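Local atomic coordinates of protein ygiW (Escherichia coli, PDB entry 1NNX), a protein that is of unknown function, a small periplasmic protein of the bacterial OB-fold (BOF) family whose chain closes into a five-stranded beta-barrel. Residues 72-78 against 101-106; 24-28 against 40-44; 31-36 against 89-93. One frame throughout, in Å; residues are numbered along the deposited sequence. Where two conformers were deposited one is given.

Contact 1: 72-78 against 101-106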
loop_
_atom_site.group_PDB
_atom_site.type_symbol
_atom_site.label_atom_id
_atom_site.label_comp_id
_atom_site.label_asym_id
_atom_site.label_seq_id
_atom_site.Cartn_x
_atom_site.Cartn_y
_atom_site.Cartn_z
ATOM N N ARG A 72 -6.266 10.360 4.120
ATOM C CA ARG A 72 -4.908 9.900 4.452
ATOM C C ARG A 72 -3.802 10.885 4.086
ATOM O O ARG A 72 -2.715 10.855 4.642
ATOM C CB ARG A 72 -4.597 8.557 3.748
ATOM C CG ARG A 72 -5.593 7.508 3.966
ATOM C CD ARG A 72 -5.739 7.205 5.489
ATOM N NE ARG A 72 -6.872 6.312 5.704
ATOM C CZ ARG A 72 -7.384 6.011 6.891
ATOM N NH1 ARG A 72 -6.865 6.531 7.994
ATOM N NH2 ARG A 72 -8.423 5.179 6.970
ATOM N N TRP A 73 -4.095 11.837 3.201
ATOM C CA TRP A 73 -3.028 12.720 2.767
ATOM C C TRP A 73 -2.500 13.662 3.846
ATOM O O TRP A 73 -1.311 13.939 3.904
ATOM C CB TRP A 73 -3.458 13.486 1.499
ATOM C CG TRP A 73 -3.841 12.564 0.328
ATOM C CD1 TRP A 73 -5.096 12.275 -0.092
ATOM C CD2 TRP A 73 -2.955 11.765 -0.486
ATOM N NE1 TRP A 73 -5.067 11.374 -1.103
ATOM C CE2 TRP A 73 -3.765 11.033 -1.375
ATOM C CE3 TRP A 73 -1.563 11.607 -0.558
ATOM C CZ2 TRP A 73 -3.244 10.146 -2.329
ATOM C CZ3 TRP A 73 -1.036 10.712 -1.525
ATOM C CH2 TRP A 73 -1.873 9.993 -2.391
ATOM N N ASN A 74 -3.389 14.160 4.698
ATOM C CA ASN A 74 -2.972 15.053 5.769
ATOM C C ASN A 74 -2.078 16.234 5.402
ATOM O O ASN A 74 -1.082 16.491 6.076
ATOM C CB ASN A 74 -2.284 14.243 6.877
ATOM C CG ASN A 74 -3.245 13.305 7.585
ATOM O OD1 ASN A 74 -4.407 13.634 7.764
ATOM N ND2 ASN A 74 -2.761 12.149 8.004
ATOM N N GLY A 75 -2.431 16.956 4.341
ATOM C CA GLY A 75 -1.645 18.120 3.947
ATOM C C GLY A 75 -0.392 17.856 3.123
ATOM O O GLY A 75 0.242 18.802 2.608
ATOM N N VAL A 76 -0.037 16.577 2.996
ATOM C CA VAL A 76 1.132 16.149 2.238
ATOM C C VAL A 76 0.817 15.991 0.758
ATOM O O VAL A 76 -0.216 15.398 0.392
ATOM C CB VAL A 76 1.626 14.801 2.744
ATOM C CG1 VAL A 76 2.946 14.401 2.038
ATOM C CG2 VAL A 76 1.832 14.886 4.239
ATOM N N THR A 77 1.673 16.571 -0.081
ATOM C CA THR A 77 1.490 16.442 -1.528
ATOM C C THR A 77 2.541 15.448 -1.982
ATOM O O THR A 77 3.724 15.576 -1.666
ATOM C CB THR A 77 1.709 17.774 -2.334
ATOM O OG1 THR A 77 0.616 18.679 -2.110
ATOM C CG2 THR A 77 1.724 17.472 -3.832
ATOM N N VAL A 78 2.079 14.468 -2.733
ATOM C CA VAL A 78 2.946 13.434 -3.243
ATOM C C VAL A 78 2.915 13.433 -4.780
ATOM O O VAL A 78 1.834 13.507 -5.387
ATOM C CB VAL A 78 2.440 11.991 -2.737
ATOM C CG1 VAL A 78 3.177 10.862 -3.476
ATOM C CG2 VAL A 78 2.644 11.832 -1.231
ATOM N N VAL A 101 -4.832 1.421 2.349
ATOM C CA VAL A 101 -3.835 2.208 3.056
ATOM C C VAL A 101 -4.322 2.946 4.288
ATOM O O VAL A 101 -5.295 3.747 4.207
ATOM C CB VAL A 101 -3.166 3.188 2.050
ATOM C CG1 VAL A 101 -2.158 4.057 2.780
ATOM C CG2 VAL A 101 -2.524 2.384 0.858
ATOM N N LYS A 102 -3.652 2.721 5.417
ATOM C CA LYS A 102 -4.011 3.472 6.651
ATOM C C LYS A 102 -3.147 4.699 6.838
ATOM O O LYS A 102 -3.546 5.655 7.495
ATOM C CB LYS A 102 -3.816 2.597 7.895
ATOM C CG LYS A 102 -4.859 1.552 8.088
ATOM C CD LYS A 102 -6.226 2.239 8.488
ATOM C CE LYS A 102 -7.254 1.236 8.974
ATOM N NZ LYS A 102 -8.604 1.926 9.214
ATOM N N GLN A 103 -1.945 4.700 6.271
ATOM C CA GLN A 103 -1.006 5.769 6.456
ATOM C C GLN A 103 -0.045 5.874 5.295
ATOM O O GLN A 103 0.454 4.865 4.784
ATOM C CB GLN A 103 -0.260 5.822 7.797
ATOM C CG GLN A 103 0.855 6.931 7.927
ATOM C CD GLN A 103 1.253 7.275 9.326
ATOM O OE1 GLN A 103 0.861 6.636 10.280
ATOM N NE2 GLN A 103 2.047 8.328 9.451
ATOM N N ILE A 104 0.222 7.088 4.859
ATOM C CA ILE A 104 1.183 7.334 3.824
ATOM C C ILE A 104 2.067 8.469 4.307
ATOM O O ILE A 104 1.560 9.525 4.802
ATOM C CB ILE A 104 0.496 7.651 2.456
ATOM C CG1 ILE A 104 1.590 7.871 1.415
ATOM C CG2 ILE A 104 -0.491 8.889 2.588
ATOM C CD1 ILE A 104 1.070 7.834 0.000
ATOM N N ARG A 105 3.368 8.277 4.217
ATOM C CA ARG A 105 4.320 9.339 4.556
ATOM C C ARG A 105 5.477 9.410 3.555
ATOM O O ARG A 105 5.875 8.423 2.949
ATOM C CB ARG A 105 4.870 9.178 5.973
ATOM C CG ARG A 105 5.519 7.886 6.309
ATOM C CD ARG A 105 5.916 7.907 7.816
ATOM N NE ARG A 105 6.901 8.970 8.026
ATOM C CZ ARG A 105 8.213 8.773 8.091
ATOM N NH1 ARG A 105 8.710 7.547 7.997
ATOM N NH2 ARG A 105 9.038 9.809 8.173
ATOM N N LYS A 106 5.988 10.619 3.293
ATOM C CA LYS A 106 7.106 10.739 2.387
ATOM C C LYS A 106 8.415 10.322 3.098
ATOM O O LYS A 106 8.596 10.499 4.320
ATOM C CB LYS A 106 7.215 12.199 1.888
ATOM C CG LYS A 106 6.101 12.563 0.922
ATOM C CD LYS A 106 6.446 13.677 -0.093
ATOM C CE LYS A 106 6.494 15.044 0.537
ATOM N NZ LYS A 106 6.133 16.052 -0.503
HETATM O O HOH W 1 -1.473 9.149 6.108
HETATM O O HOH W 2 0.340 12.068 5.286
HETATM O O HOH W 3 4.164 18.258 1.006
#
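The last strand of the OB-fold barrel is flanked here by residues 72-78, part of the long connection between strands 62-67 and 84-93. Arg72 and Ile104 have the most surface buried. The arginine lays its aliphatic stem along the corner where the chain turns at Lys102: its CD sits 3.4 Å from Lys102 O, while Lys102 CD lies over one face of the guanidinium. A long, partly apolar side chain suits this place, although it brings two like charges together, Arg72 NH2 and Lys102 NZ being 4.0 Å apart. Ile104, buried and branched, fills the space under the loop; its CG2 is 3.6 Å from Arg72 O and its CD1 3.9 Å from Trp73 CZ3, and it also packs on Val84 and Ile86 of strand 84-93. Water takes the place of direct backbone pairing: one molecule donates to Arg72 O (2.6 Å) and accepts from Ile104 N (2.9 Å). The loop reverses in a type I' turn from Trp73 to Val76, with Gly75, where a CB would jam against the preceding carbonyl. At the end of the turn Lys106 runs its methylenes past Val76, CG to CG1 at 3.8 Å, and Lys106 NZ donates to Thr77 O at 2.7 Å.

Contact 2: 24-28 against 40-44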
loop_
_atom_site.group_PDB
_atom_site.type_symbol
_atom_site.label_atom_id
_atom_site.label_comp_id
_atom_site.label_asym_id
_atom_site.label_seq_id
_atom_site.Cartn_x
_atom_site.Cartn_y
_atom_site.Cartn_z
ATOM N N SER A 24 9.664 -4.246 9.426
ATOM C CA SER A 24 9.927 -4.835 8.126
ATOM C C SER A 24 9.139 -4.163 7.002
ATOM O O SER A 24 7.924 -3.914 7.124
ATOM C CB SER A 24 9.581 -6.331 8.075
ATOM O OG SER A 24 10.347 -7.102 8.990
ATOM N N VAL A 25 9.861 -3.895 5.938
ATOM C CA VAL A 25 9.285 -3.368 4.692
ATOM C C VAL A 25 9.232 -4.537 3.743
ATOM O O VAL A 25 10.284 -5.155 3.500
ATOM C CB VAL A 25 10.139 -2.263 4.068
ATOM C CG1 VAL A 25 9.554 -1.842 2.702
ATOM C CG2 VAL A 25 10.172 -1.066 5.019
ATOM N N THR A 26 8.079 -4.864 3.193
ATOM C CA THR A 26 7.868 -5.984 2.307
ATOM C C THR A 26 7.872 -5.521 0.867
ATOM O O THR A 26 7.424 -4.428 0.545
ATOM C CB THR A 26 6.506 -6.613 2.640
ATOM O OG1 THR A 26 6.504 -7.071 4.021
ATOM C CG2 THR A 26 6.103 -7.778 1.662
ATOM N N THR A 27 8.320 -6.364 -0.045
ATOM C CA THR A 27 8.317 -5.963 -1.446
ATOM C C THR A 27 6.904 -6.094 -2.019
ATOM O O THR A 27 6.092 -6.904 -1.541
ATOM C CB THR A 27 9.259 -6.889 -2.299
ATOM O OG1 THR A 27 8.732 -8.201 -2.285
ATOM C CG2 THR A 27 10.704 -6.864 -1.720
ATOM N N VAL A 28 6.623 -5.230 -3.006
ATOM C CA VAL A 28 5.304 -5.297 -3.681
ATOM C C VAL A 28 5.007 -6.689 -4.244
ATOM O O VAL A 28 3.948 -7.237 -4.015
ATOM C CB VAL A 28 5.204 -4.295 -4.806
ATOM C CG1 VAL A 28 3.971 -4.652 -5.698
ATOM C CG2 VAL A 28 5.034 -2.892 -4.197
ATOM N N VAL A 40 0.857 -4.878 6.198
ATOM C CA VAL A 40 2.149 -4.727 5.500
ATOM C C VAL A 40 2.602 -3.275 5.481
ATOM O O VAL A 40 1.783 -2.349 5.578
ATOM C CB VAL A 40 2.029 -4.835 3.856
ATOM C CG1 VAL A 40 0.699 -4.438 3.314
ATOM C CG2 VAL A 40 2.876 -3.662 3.108
ATOM N N THR A 41 3.882 -3.055 5.293
ATOM C CA THR A 41 4.503 -1.791 5.091
ATOM C C THR A 41 5.270 -1.940 3.776
ATOM O O THR A 41 6.009 -2.916 3.565
ATOM C CB THR A 41 5.516 -1.434 6.205
ATOM O OG1 THR A 41 4.874 -1.407 7.496
ATOM C CG2 THR A 41 6.186 -0.129 5.884
ATOM N N LEU A 42 5.103 -1.016 2.843
ATOM C CA LEU A 42 5.788 -1.000 1.550
ATOM C C LEU A 42 6.439 0.348 1.325
ATOM O O LEU A 42 5.980 1.385 1.894
ATOM C CB LEU A 42 4.768 -1.258 0.401
ATOM C CG LEU A 42 3.950 -2.531 0.565
ATOM C CD1 LEU A 42 2.835 -2.476 -0.533
ATOM C CD2 LEU A 42 4.756 -3.742 0.462
ATOM N N ARG A 43 7.467 0.392 0.496
ATOM C CA ARG A 43 8.087 1.632 0.156
ATOM C C ARG A 43 8.233 1.718 -1.342
ATOM O O ARG A 43 8.605 0.728 -1.994
ATOM C CB ARG A 43 9.471 1.789 0.823
ATOM C CG ARG A 43 9.336 2.169 2.278
ATOM C CD ARG A 43 10.755 2.387 2.930
ATOM N NE ARG A 43 10.645 2.987 4.251
ATOM C CZ ARG A 43 11.525 3.866 4.721
ATOM N NH1 ARG A 43 12.547 4.236 3.962
ATOM N NH2 ARG A 43 11.411 4.338 5.951
ATOM N N GLY A 44 7.899 2.869 -1.923
ATOM C CA GLY A 44 7.982 2.980 -3.356
ATOM C C GLY A 44 7.393 4.284 -3.783
ATOM O O GLY A 44 7.521 5.287 -3.094
HETATM O O HOH W 4 5.702 -5.404 5.841
HETATM O O HOH W 5 8.094 -2.183 -0.776
#
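Leu42 adopts the common m,t rotamer (chi1 -54°, chi2 170°). Although its CA-to-CB bond points away from residues 24-28, this conformation brings CD1 to 4.3 Å from Val28 CG2. Leucine and valine suit this buried side, where both also touch Phe57 of strand 54-59. Val25 is the exposed counterpart: with chi1 at t, its CG1 lies 4.0 Å from Arg43 CG and its CG2 4.2 Å from Thr41 CG2, so a beta-branched side chain rests on the aliphatic parts of two strand residues. The arginine extends past it, m,t,t through chi3, to a salt bridge with Glu85. Between these side chains the backbone makes one direct link, a hydrogen bond from Thr26 N to Thr41 O at 2.9 Å, by which the segment leading into helix 28-31 is attached to the first strand of the OB-fold barrel, 38-51. The m rotamer of Thr26 places OG1 2.6 Å from a water that donates to Ser24 O (3.0 Å) and accepts from Thr41 N (3.0 Å). A second water bridges Thr26 O (2.7 Å) and Arg43 N (2.9 Å). Thr27 occupies the N-cap of the short helix, a place threonine suits; with chi1 at p its OG1 meets Ser30 OG in a hydrogen bond, while Val28 N is hydrogen-bonded to Asp59 OD2.

Contact 3: 31-36 against 89-93. With SO4 (sulfate ion), chain B.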
loop_
_atom_site.group_PDB
_atom_site.type_symbol
_atom_site.label_atom_id
_atom_site.label_comp_id
_atom_site.label_asym_id
_atom_site.label_seq_id
_atom_site.Cartn_x
_atom_site.Cartn_y
_atom_site.Cartn_z
ATOM N N ALA A 31 4.087 -9.045 -1.466
ATOM C CA ALA A 31 2.835 -8.688 -0.822
ATOM C C ALA A 31 1.663 -9.265 -1.593
ATOM O O ALA A 31 0.644 -9.614 -0.998
ATOM C CB ALA A 31 2.714 -7.171 -0.737
ATOM N N LYS A 32 1.807 -9.399 -2.887
ATOM C CA LYS A 32 0.717 -9.964 -3.674
ATOM C C LYS A 32 0.431 -11.394 -3.307
ATOM O O LYS A 32 -0.682 -11.919 -3.547
ATOM C CB LYS A 32 1.026 -9.925 -5.163
ATOM C CG LYS A 32 1.187 -8.603 -5.717
ATOM C CD LYS A 32 1.374 -8.772 -7.220
ATOM C CE LYS A 32 1.823 -7.465 -7.796
ATOM N NZ LYS A 32 2.195 -7.546 -9.228
ATOM N N SER A 33 1.408 -12.048 -2.713
ATOM C CA SER A 33 1.250 -13.465 -2.355
ATOM C C SER A 33 0.737 -13.680 -0.970
ATOM O O SER A 33 0.511 -14.805 -0.544
ATOM C CB SER A 33 2.598 -14.214 -2.471
ATOM O OG SER A 33 3.493 -13.907 -1.376
ATOM N N LEU A 34 0.521 -12.603 -0.229
ATOM C CA LEU A 34 0.155 -12.803 1.149
ATOM C C LEU A 34 -1.330 -13.073 1.271
ATOM O O LEU A 34 -2.102 -12.776 0.335
ATOM C CB LEU A 34 0.526 -11.536 1.948
ATOM C CG LEU A 34 2.018 -11.211 2.046
ATOM C CD1 LEU A 34 2.253 -9.931 2.752
ATOM C CD2 LEU A 34 2.700 -12.298 2.880
ATOM N N ARG A 35 -1.716 -13.597 2.404
ATOM C CA ARG A 35 -3.112 -13.867 2.663
ATOM C C ARG A 35 -3.925 -12.584 2.805
ATOM O O ARG A 35 -3.413 -11.536 3.237
ATOM C CB ARG A 35 -3.566 -14.805 3.800
ATOM C CG ARG A 35 -4.988 -15.478 3.495
ATOM C CD ARG A 35 -5.226 -16.762 4.291
ATOM N NE ARG A 35 -6.313 -17.575 3.738
ATOM C CZ ARG A 35 -7.495 -17.100 3.356
ATOM N NH1 ARG A 35 -8.406 -17.932 2.875
ATOM N NH2 ARG A 35 -7.773 -15.801 3.435
ATOM N N ASP A 36 -5.198 -12.693 2.482
ATOM C CA ASP A 36 -6.083 -11.584 2.672
ATOM C C ASP A 36 -6.037 -11.189 4.155
ATOM O O ASP A 36 -5.898 -12.018 5.054
ATOM C CB ASP A 36 -7.488 -12.006 2.283
ATOM C CG ASP A 36 -8.490 -10.957 2.571
ATOM O OD1 ASP A 36 -9.480 -11.270 3.260
ATOM O OD2 ASP A 36 -8.318 -9.818 2.105
ATOM N N GLU A 89 -3.494 -2.844 4.975
ATOM C CA GLU A 89 -3.792 -4.286 4.864
ATOM C C GLU A 89 -3.885 -4.785 3.476
ATOM O O GLU A 89 -4.447 -4.125 2.605
ATOM C CB GLU A 89 -5.141 -4.620 5.495
ATOM C CG GLU A 89 -5.282 -4.196 6.943
ATOM C CD GLU A 89 -5.789 -2.809 7.123
ATOM O OE1 GLU A 89 -6.122 -2.141 6.122
ATOM O OE2 GLU A 89 -5.858 -2.396 8.292
ATOM N N VAL A 90 -3.323 -5.973 3.268
ATOM C CA VAL A 90 -3.472 -6.642 1.970
ATOM C C VAL A 90 -4.965 -7.036 1.911
ATOM O O VAL A 90 -5.491 -7.621 2.855
ATOM C CB VAL A 90 -2.573 -7.940 1.908
ATOM C CG1 VAL A 90 -2.982 -8.819 0.664
ATOM C CG2 VAL A 90 -1.141 -7.541 1.721
ATOM N N ASP A 91 -5.663 -6.643 0.844
ATOM C CA ASP A 91 -7.094 -6.953 0.626
ATOM C C ASP A 91 -7.071 -7.809 -0.623
ATOM O O ASP A 91 -6.903 -7.310 -1.737
ATOM C CB ASP A 91 -7.851 -5.649 0.303
ATOM C CG ASP A 91 -9.337 -5.770 0.466
ATOM O OD1 ASP A 91 -9.803 -6.875 0.790
ATOM O OD2 ASP A 91 -10.036 -4.742 0.284
ATOM N N LYS A 92 -7.306 -9.099 -0.443
ATOM C CA LYS A 92 -7.211 -10.027 -1.555
ATOM C C LYS A 92 -8.487 -10.751 -1.692
ATOM O O LYS A 92 -9.001 -11.311 -0.735
ATOM C CB LYS A 92 -6.103 -11.038 -1.283
ATOM C CG LYS A 92 -5.757 -11.945 -2.461
ATOM C CD LYS A 92 -4.881 -13.107 -2.003
ATOM C CE LYS A 92 -3.436 -12.936 -2.420
ATOM N NZ LYS A 92 -2.580 -14.100 -1.917
ATOM N N ASP A 93 -8.989 -10.729 -2.921
ATOM C CA ASP A 93 -10.237 -11.408 -3.292
ATOM C C ASP A 93 -9.948 -12.323 -4.457
ATOM O O ASP A 93 -8.875 -12.350 -4.948
ATOM C CB ASP A 93 -11.269 -10.371 -3.701
ATOM C CG ASP A 93 -11.925 -9.732 -2.515
ATOM O OD1 ASP A 93 -11.254 -9.613 -1.463
ATOM O OD2 ASP A 93 -13.104 -9.341 -2.626
HETATM S S SO4 B . 3.695 -6.026 -12.244
HETATM O O1 SO4 B . 3.990 -4.639 -12.640
HETATM O O2 SO4 B . 4.654 -6.898 -12.957
HETATM O O3 SO4 B . 3.809 -6.264 -10.797
HETATM O O4 SO4 B . 2.284 -6.298 -12.659
HETATM O O HOH W 6 -9.237 -7.890 3.496
#
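Two donors of Lys92 find acceptors in the loop 31-36. Its backbone N is hydrogen-bonded to Asp36 OD2 at 2.8 Å, nearly straight at 167°, and its NZ donates to Leu34 O at 2.7 Å, a span that suits lysine. Asp36 OD2 also accepts from a water at 2.5 Å, and the same water donates to Asp91 OD1 at 2.9 Å, so each of these like-charged oxygens, 3.5 Å apart, receives one hydrogen bond from it. A type I turn from Ala31 to Leu34, with Leu34 N hydrogen-bonded to Ala31 O at 3.1 Å, follows helix 28-31, and the loop then lies against strand 84-93 of the OB-fold barrel. Val90 is buried under this loop: its CG2 is 4.3 Å from Leu34 CD1, and its CG1 3.8 Å from Arg35 O. Ser33 OG is hydrogen-bonded to Ser30 O. Lys32 NZ forms a salt bridge with Glu29 and donates to sulfate O3 at 2.6 Å; the ion, probably from the crystallisation liquor, is also hydrogen-bonded to Thr63 N.

Overall arrangement
From the N terminus, residues 24-28 lead into helix 28-31, and contact 2 closes the short excursion that carries the chain through this helix and back along strand 38-51. Contact 3 opens inside that loop, at 31-36, and closes much later on strand 84-93, so contacts 2 and 3 cross. They touch where Val40 CG1 meets Val90 CG2 at 3.9 Å, and both draw the N-terminal region onto neighbouring strands of the barrel. Contact 1 opens after contact 2 has closed, at 72-78, and closes on strand 96-106, thereby crossing contact 3. Their centres are about 21 Å apart, on opposite sides of the chain's centre, yet adjacent strands 84-93 and 96-106 connect them.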